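Local coordinates for protein putative invasin (Yersinia pseudotuberculosis IP 31758, PDB 5N40) that probably serves as a bacterial surface adhesin of the invasin family, carrying a C-type lectin-like domain on a rod of immunoglobulin-like domains, at residues A49-L54 with S82-V87. The protein carries 1 engineered substitution. Residues are numbered along the deposited sequence; the frame is centred on the assembly and turned at random.
Sequences AFTSTL and SLSVNV
Ala49 and Asn86 exchange a reciprocal pair of backbone hydrogen bonds, each 3.0 Å between N of one and O of the other, and Thr51 repeats the pattern with Ser84, fixing the antiparallel register. Beyond the strand end the pairing passes to a side chain. Thr53 N still reaches Ser82 O in a longer, more bent bond of 3.2 Å, but Ser82 N donates to Thr53 OG1 at 2.9 Å, nearly straight at 163°. With chi1 at 57°, OG1 takes the place of a main-chain acceptor. A water donates to Ser82 O and also bonds Thr51 OG1. On the face of Thr51 and Ser84, Asn86 OD1 approaches Ala49 CB at 3.5 Å. The face of Phe50, Leu83 and Val85 is mostly apolar: Phe50 and Val85 run side by side, Val85 CG2 meeting the ring edge in its plane, 3.8 Å from Phe50 CE1, while Leu83 CD2 touches CB and OG of Ser52, the polar member. Ser52 OG donates to Leu54 O just past the strand end. Strand 48-52 is outermost, beside strand 79-87, which pairs in turn with strand 90-102; Phe50, Leu83 and Val85 point into the core of the immunoglobulin-like sandwich and pack on strand 28-34, Phe50 also on Leu57 and Val60.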
ATOM      1  N   ALA A  49      39.692 -23.582  13.834  1.00 16.56           N
ATOM      2  CA  ALA A  49      38.726 -23.065  12.876  1.00 16.96           C
ATOM      3  C   ALA A  49      37.522 -22.524  13.629  1.00 15.05           C
ATOM      4  O   ALA A  49      37.136 -23.065  14.670  1.00 14.85           O
ATOM      5  CB  ALA A  49      38.280 -24.144  11.882  1.00 20.65           C
ATOM      6  N   PHE A  50      36.943 -21.446  13.106  1.00 14.21           N
ATOM      7  CA  PHE A  50      35.730 -20.853  13.647  1.00 12.96           C
ATOM      8  C   PHE A  50      34.586 -21.015  12.655  1.00 16.66           C
ATOM      9  O   PHE A  50      34.796 -21.085  11.442  1.00 17.67           O
ATOM     10  CB  PHE A  50      35.909 -19.357  13.941  1.00 14.28           C
ATOM     11  CG  PHE A  50      37.005 -19.037  14.936  1.00 12.84           C
ATOM     12  CD1 PHE A  50      37.314 -19.895  15.978  1.00 14.00           C
ATOM     13  CD2 PHE A  50      37.722 -17.854  14.823  1.00 15.77           C
ATOM     14  CE1 PHE A  50      38.323 -19.576  16.881  1.00 16.02           C
ATOM     15  CE2 PHE A  50      38.729 -17.539  15.711  1.00 18.16           C
ATOM     16  CZ  PHE A  50      39.031 -18.397  16.740  1.00 14.77           C
ATOM     17  N   THR A  51      33.365 -21.072  13.181  1.00 15.45           N
ATOM     18  CA  THR A  51      32.171 -20.978  12.355  1.00 14.46           C
ATOM     19  C   THR A  51      31.265 -19.898  12.929  1.00 13.39           C
ATOM     20  O   THR A  51      31.326 -19.577  14.117  1.00 16.73           O
ATOM     21  CB  THR A  51      31.414 -22.310  12.270  1.00 20.20           C
ATOM     22  OG1 THR A  51      30.807 -22.609  13.533  1.00 23.05           O
ATOM     23  CG2 THR A  51      32.364 -23.434  11.882  1.00 18.64           C
ATOM     24  N   SER A  52      30.418 -19.339  12.067  1.00 14.11           N
ATOM     25  CA  SER A  52      29.445 -18.334  12.470  1.00 13.36           C
ATOM     26  C   SER A  52      28.157 -18.544  11.688  1.00 16.83           C
ATOM     27  O   SER A  52      28.199 -18.836  10.491  1.00 16.65           O
ATOM     28  CB  SER A  52      29.950 -16.917  12.218  1.00 14.82           C
ATOM     29  OG  SER A  52      28.987 -15.962  12.647  1.00 16.76           O
ATOM     30  N   THR A  53      27.015 -18.358  12.360  1.00 15.63           N
ATOM     31  CA  THR A  53      25.724 -18.535  11.697  1.00 12.96           C
ATOM     32  C   THR A  53      25.388 -17.379  10.762  1.00 17.56           C
ATOM     33  O   THR A  53      24.545 -17.538   9.867  1.00 17.75           O
ATOM     34  CB  THR A  53      24.609 -18.702  12.731  1.00 16.97           C
ATOM     35  OG1 THR A  53      24.575 -17.573  13.615  1.00 18.00           O
ATOM     36  CG2 THR A  53      24.818 -19.981  13.537  1.00 17.82           C
ATOM     37  N   LEU A  54      26.037 -16.233  10.938  1.00 14.15           N
ATOM     38  CA  LEU A  54      25.836 -15.063  10.103  1.00 15.14           C
ATOM     39  C   LEU A  54      27.189 -14.483   9.718  1.00 17.97           C
ATOM     40  O   LEU A  54      28.154 -14.560  10.482  1.00 16.35           O
ATOM     41  CB  LEU A  54      25.002 -13.992  10.829  1.00 11.91           C
ATOM     42  CG  LEU A  54      23.577 -14.354  11.240  1.00 13.82           C
ATOM     43  CD1 LEU A  54      23.000 -13.241  12.125  1.00 16.14           C
ATOM     44  CD2 LEU A  54      22.708 -14.604  10.011  1.00 17.15           C
ATOM     45  N   SER A  82      25.917 -16.857  16.140  1.00 16.62           N
ATOM     46  CA  SER A  82      26.481 -17.786  17.108  1.00 17.64           C
ATOM     47  C   SER A  82      27.791 -18.329  16.559  1.00 17.61           C
ATOM     48  O   SER A  82      27.840 -18.808  15.423  1.00 15.78           O
ATOM     49  CB  SER A  82      25.511 -18.929  17.393  1.00 24.07           C
ATOM     50  OG  SER A  82      24.331 -18.442  18.008  1.00 33.79           O
ATOM     51  N   LEU A  83      28.838 -18.256  17.373  1.00 20.26           N
ATOM     52  CA  LEU A  83      30.190 -18.616  16.976  1.00 17.22           C
ATOM     53  C   LEU A  83      30.574 -19.934  17.628  1.00 21.13           C
ATOM     54  O   LEU A  83      30.349 -20.120  18.827  1.00 21.64           O
ATOM     55  CB  LEU A  83      31.179 -17.527  17.393  1.00 23.09           C
ATOM     56  CG  LEU A  83      30.881 -16.118  16.877  1.00 24.41           C
ATOM     57  CD1 LEU A  83      31.708 -15.085  17.634  1.00 28.97           C
ATOM     58  CD2 LEU A  83      31.171 -16.044  15.406  1.00 22.58           C
ATOM     59  N   SER A  84      31.165 -20.836  16.847  1.00 15.68           N
ATOM     60  CA  SER A  84      31.683 -22.094  17.370  1.00 20.23           C
ATOM     61  C   SER A  84      33.137 -22.260  16.952  1.00 15.78           C
ATOM     62  O   SER A  84      33.636 -21.573  16.056  1.00 15.94           O
ATOM     63  CB  SER A  84      30.867 -23.298  16.886  1.00 22.59           C
ATOM     64  OG  SER A  84      31.082 -23.534  15.510  1.00 32.37           O
ATOM     65  N   VAL A  85      33.822 -23.182  17.624  1.00 16.16           N
ATOM     66  CA  VAL A  85      35.247 -23.395  17.413  1.00 12.80           C
ATOM     67  C   VAL A  85      35.525 -24.892  17.385  1.00 15.46           C
ATOM     68  O   VAL A  85      34.935 -25.658  18.153  1.00 14.60           O
ATOM     69  CB  VAL A  85      36.078 -22.694  18.513  1.00 15.55           C
ATOM     70  CG1 VAL A  85      35.582 -23.082  19.889  1.00 20.59           C
ATOM     71  CG2 VAL A  85      37.558 -23.006  18.361  1.00 16.93           C
ATOM     72  N   ASN A  86      36.418 -25.308  16.490  1.00 16.10           N
ATOM     73  CA  ASN A  86      36.898 -26.680  16.491  1.00 15.42           C
ATOM     74  C   ASN A  86      38.411 -26.677  16.305  1.00 17.24           C
ATOM     75  O   ASN A  86      38.994 -25.727  15.774  1.00 15.80           O
ATOM     76  CB  ASN A  86      36.197 -27.551  15.417  1.00 20.11           C
ATOM     77  CG  ASN A  86      36.356 -27.020  14.012  1.00 22.77           C
ATOM     78  OD1 ASN A  86      37.413 -27.158  13.399  1.00 25.21           O
ATOM     79  ND2 ASN A  86      35.285 -26.440  13.471  1.00 24.42           N
ATOM     80  N   VAL A  87      39.037 -27.748  16.781  1.00 15.48           N
ATOM     81  CA  VAL A  87      40.483 -27.923  16.758  1.00 15.69           C
ATOM     82  C   VAL A  87      40.749 -29.271  16.114  1.00 11.61           C
ATOM     83  O   VAL A  87      40.217 -30.289  16.570  1.00 15.72           O
ATOM     84  CB  VAL A  87      41.088 -27.875  18.172  1.00 16.65           C
ATOM     85  CG1 VAL A  87      42.600 -28.053  18.120  1.00 17.84           C
ATOM     86  CG2 VAL A  87      40.709 -26.576  18.878  1.00 18.28           C
TER
HETATM   87  O   HOH W   1      28.277 -21.295  14.663  1.00 21.16           O